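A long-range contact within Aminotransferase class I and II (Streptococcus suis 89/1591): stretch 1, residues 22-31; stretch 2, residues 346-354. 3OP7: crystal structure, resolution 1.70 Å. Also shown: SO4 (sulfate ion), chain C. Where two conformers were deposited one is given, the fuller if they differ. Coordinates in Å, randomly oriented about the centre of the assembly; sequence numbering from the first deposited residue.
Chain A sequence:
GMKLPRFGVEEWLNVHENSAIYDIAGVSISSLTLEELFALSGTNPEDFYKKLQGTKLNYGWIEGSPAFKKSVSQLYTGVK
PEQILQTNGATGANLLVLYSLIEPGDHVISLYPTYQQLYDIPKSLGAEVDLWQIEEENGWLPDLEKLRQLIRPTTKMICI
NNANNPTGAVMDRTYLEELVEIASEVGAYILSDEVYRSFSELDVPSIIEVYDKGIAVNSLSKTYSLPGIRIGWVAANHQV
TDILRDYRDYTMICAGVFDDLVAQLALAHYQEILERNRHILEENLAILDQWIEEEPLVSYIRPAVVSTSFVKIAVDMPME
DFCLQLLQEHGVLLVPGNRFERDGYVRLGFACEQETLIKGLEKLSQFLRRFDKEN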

# COMPACT_ATOMS: atom_id res chain seq x y z
N TYR A 22 -1.28 -29.33 -5.74
CA TYR A 22 -0.70 -28.87 -7.01
C TYR A 22 -1.29 -27.51 -7.34
O TYR A 22 -2.37 -27.42 -7.85
CB TYR A 22 -0.99 -29.91 -8.13
CG TYR A 22 -0.55 -31.27 -7.72
CD1 TYR A 22 0.80 -31.52 -7.46
CD2 TYR A 22 -1.47 -32.31 -7.50
CE1 TYR A 22 1.24 -32.80 -7.03
CE2 TYR A 22 -1.04 -33.57 -7.06
CZ TYR A 22 0.32 -33.81 -6.82
OH TYR A 22 0.75 -35.05 -6.40
N ASP A 23 -0.56 -26.44 -7.02
CA ASP A 23 -1.09 -25.07 -7.16
C ASP A 23 -0.78 -24.51 -8.55
O ASP A 23 0.33 -24.11 -8.82
CB ASP A 23 -0.51 -24.17 -6.08
CG ASP A 23 -1.14 -22.77 -6.08
OD1 ASP A 23 -1.74 -22.36 -7.10
OD2 ASP A 23 -1.05 -22.09 -5.05
N ILE A 24 -1.76 -24.56 -9.46
CA ILE A 24 -1.61 -23.95 -10.79
C ILE A 24 -2.61 -22.78 -10.91
O ILE A 24 -3.18 -22.54 -11.98
CB ILE A 24 -1.77 -24.98 -11.96
CG1 ILE A 24 -3.06 -25.79 -11.85
CG2 ILE A 24 -0.63 -25.99 -11.89
CD1 ILE A 24 -3.31 -26.79 -13.03
N ALA A 25 -2.79 -22.07 -9.80
CA ALA A 25 -3.69 -20.92 -9.75
C ALA A 25 -2.93 -19.60 -9.81
O ALA A 25 -3.49 -18.61 -10.26
CB ALA A 25 -4.54 -20.95 -8.47
N GLY A 26 -1.71 -19.55 -9.27
CA GLY A 26 -0.91 -18.30 -9.34
C GLY A 26 -0.57 -18.00 -10.79
O GLY A 26 -0.27 -18.91 -11.57
N VAL A 27 -0.56 -16.72 -11.15
CA VAL A 27 -0.30 -16.27 -12.52
C VAL A 27 0.99 -15.43 -12.61
O VAL A 27 1.13 -14.56 -13.49
CB VAL A 27 -1.51 -15.48 -13.08
CG1 VAL A 27 -2.65 -16.45 -13.45
CG2 VAL A 27 -1.97 -14.39 -12.08
N SER A 28 1.95 -15.77 -11.76
CA SER A 28 3.27 -15.19 -11.85
C SER A 28 4.23 -16.19 -12.52
O SER A 28 3.82 -17.26 -13.02
CB SER A 28 3.76 -14.76 -10.46
OG SER A 28 4.76 -13.77 -10.64
N ILE A 29 5.50 -15.82 -12.59
CA ILE A 29 6.55 -16.71 -13.17
C ILE A 29 7.45 -17.06 -11.99
O ILE A 29 7.87 -16.11 -11.28
CB ILE A 29 7.36 -16.00 -14.25
CG1 ILE A 29 6.45 -15.52 -15.42
CG2 ILE A 29 8.51 -16.96 -14.74
CD1 ILE A 29 7.14 -14.62 -16.51
N SER A 30 7.73 -18.34 -11.76
CA SER A 30 8.57 -18.87 -10.67
C SER A 30 9.49 -17.81 -10.08
O SER A 30 10.41 -17.33 -10.74
CB SER A 30 9.43 -20.03 -11.13
OG SER A 30 8.61 -21.09 -11.59
N SER A 31 9.23 -17.45 -8.83
CA SER A 31 9.92 -16.34 -8.17
C SER A 31 11.43 -16.58 -8.01
O SER A 31 11.90 -17.73 -7.92
CB SER A 31 9.32 -16.14 -6.79
OG SER A 31 9.65 -17.24 -5.95
S SO4 C . 6.99 -19.52 -6.60
O1 SO4 C . 7.69 -20.61 -7.24
O2 SO4 C . 6.71 -18.39 -7.50
O3 SO4 C . 5.79 -19.82 -5.87
O4 SO4 C . 7.96 -19.19 -5.59
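Stretch 2, residues 346-354: VRLGFACEQ

Stretch 2 runs alongside stretch 1 in the same direction, as the order of closest approach makes plain: V27 lies nearest G349 (CA to CA 4.3 Å), I29 nearest A351 (4.8 Å) and S30 nearest C352 (5.1 Å). It enters as an extended strand, already under way at V346; further on the extended course gives way, and the chain bends at F350 and A351, with phi/psi of -104/-3° and -96/32°, before E353 takes the N-cap position of a helix. Stretch 1 is a strand only at Y22 and D23 and then an irregular loop, so the two backbones are pinned at a few points rather than zipped together in a ladder.

The first pin is the amide of G349, whose N donates to I24 O at 2.9 Å; the second, further along, is S30 N donating to A351 O, also at 2.9 Å. Both are nearly straight. Just beyond the first pin, G349 CA lies 3.1 Å from G26 O in a CA-H...O contact. Glycine suits this place exactly: a CB here would point toward stretch 1 and fall on the carbonyl oxygen of G26. With no side chain, G349 is the hollow into which the G26 carbonyl fits. Water 2 fills a neighbouring gap, donating to both G26 O and G349 O.

A351 offers the opposite relief, a small bump. Its CB points toward stretch 1, 3.5 Å from S28 O and 3.9 Å from I29 CG1; a methyl is enough to fill the space while its own carbonyl still reaches S30 N. The same A351 O also receives a CA-H...O contact from I29 CA at 3.4 Å.

At the start of the contact, the side chain of I24 gives the apolar packing, with CD1 4.2 Å from L348 CG and CG2 4.1 Å from C352 SG. The branched side chain thus touches residues before and after G349, although CB of both L348 and C352 points away from stretch 1.

R347 reaches across by length. Its CB leaves sideways, but the guanidinium end comes nearer, and NH2 donates to A25 O at 3.1 Å. That oxygen lies at the edge of the planar group, where its protons point, while V27 CG1 covers one face and lies 3.3 Å from R347 NE. Water 1 joins the same corner, accepting from R347 NE at 2.8 Å and donating to A25 O at 2.5 Å. At the far end, water 4 lies 3.0 Å from S30 OG and donates to O1 of the sulfate at 2.5 Å.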

# COMPACT_ATOMS: atom_id res chain seq x y z
N VAL A 346 -11.73 -21.68 -16.63
CA VAL A 346 -10.88 -21.61 -15.42
C VAL A 346 -9.63 -20.80 -15.75
O VAL A 346 -9.16 -20.86 -16.88
CB VAL A 346 -10.50 -23.04 -14.96
CG1 VAL A 346 -11.74 -23.83 -14.55
CG2 VAL A 346 -9.75 -23.81 -16.07
N ARG A 347 -9.12 -20.00 -14.80
CA ARG A 347 -7.81 -19.35 -14.96
C ARG A 347 -6.72 -20.35 -14.50
O ARG A 347 -6.79 -20.89 -13.38
CB ARG A 347 -7.70 -18.07 -14.19
CG ARG A 347 -6.48 -17.28 -14.65
CD ARG A 347 -6.32 -16.07 -13.86
NE ARG A 347 -5.84 -16.42 -12.52
CZ ARG A 347 -5.58 -15.53 -11.57
NH1 ARG A 347 -5.83 -14.22 -11.77
NH2 ARG A 347 -5.12 -15.96 -10.40
N LEU A 348 -5.77 -20.62 -15.40
CA LEU A 348 -4.67 -21.56 -15.20
C LEU A 348 -3.31 -20.82 -15.32
O LEU A 348 -3.01 -20.26 -16.38
CB LEU A 348 -4.78 -22.65 -16.25
CG LEU A 348 -3.92 -23.89 -15.99
CD1 LEU A 348 -4.58 -25.08 -16.71
CD2 LEU A 348 -2.45 -23.72 -16.38
N GLY A 349 -2.53 -20.79 -14.25
CA GLY A 349 -1.23 -20.13 -14.27
C GLY A 349 -0.16 -21.20 -14.52
O GLY A 349 0.07 -22.06 -13.67
N PHE A 350 0.50 -21.13 -15.67
CA PHE A 350 1.35 -22.23 -16.09
C PHE A 350 2.86 -22.01 -15.94
O PHE A 350 3.63 -22.93 -16.26
CB PHE A 350 1.06 -22.58 -17.56
CG PHE A 350 1.36 -21.47 -18.52
CD1 PHE A 350 0.40 -20.51 -18.84
CD2 PHE A 350 2.62 -21.35 -19.08
CE1 PHE A 350 0.70 -19.44 -19.71
CE2 PHE A 350 2.92 -20.29 -19.95
CZ PHE A 350 1.95 -19.35 -20.28
N ALA A 351 3.29 -20.83 -15.48
CA ALA A 351 4.72 -20.50 -15.39
C ALA A 351 5.26 -20.78 -13.99
O ALA A 351 6.16 -20.09 -13.46
CB ALA A 351 4.95 -19.05 -15.81
N CYS A 352 4.67 -21.79 -13.37
CA CYS A 352 5.15 -22.35 -12.12
C CYS A 352 6.21 -23.42 -12.44
O CYS A 352 6.59 -23.60 -13.61
CB CYS A 352 3.97 -22.99 -11.37
SG CYS A 352 3.14 -24.32 -12.30
N GLU A 353 6.67 -24.13 -11.39
CA GLU A 353 7.63 -25.22 -11.57
C GLU A 353 7.03 -26.22 -12.55
O GLU A 353 5.87 -26.66 -12.42
CB GLU A 353 7.98 -25.87 -10.22
N GLN A 354 7.82 -26.55 -13.55
CA GLN A 354 7.36 -27.38 -14.63
C GLN A 354 6.78 -28.71 -14.15
O GLN A 354 5.84 -29.23 -14.77
CB GLN A 354 8.49 -27.62 -15.63
CG GLN A 354 8.03 -28.18 -16.93
CD GLN A 354 9.14 -28.30 -17.96
OE1 GLN A 354 9.70 -29.37 -18.16
NE2 GLN A 354 9.46 -27.19 -18.63
O HOH W 1 -5.19 -19.08 -12.10
O HOH W 2 0.81 -21.27 -11.16
O HOH W 3 1.76 -18.80 -14.02
O HOH W 4 7.18 -22.15 -9.19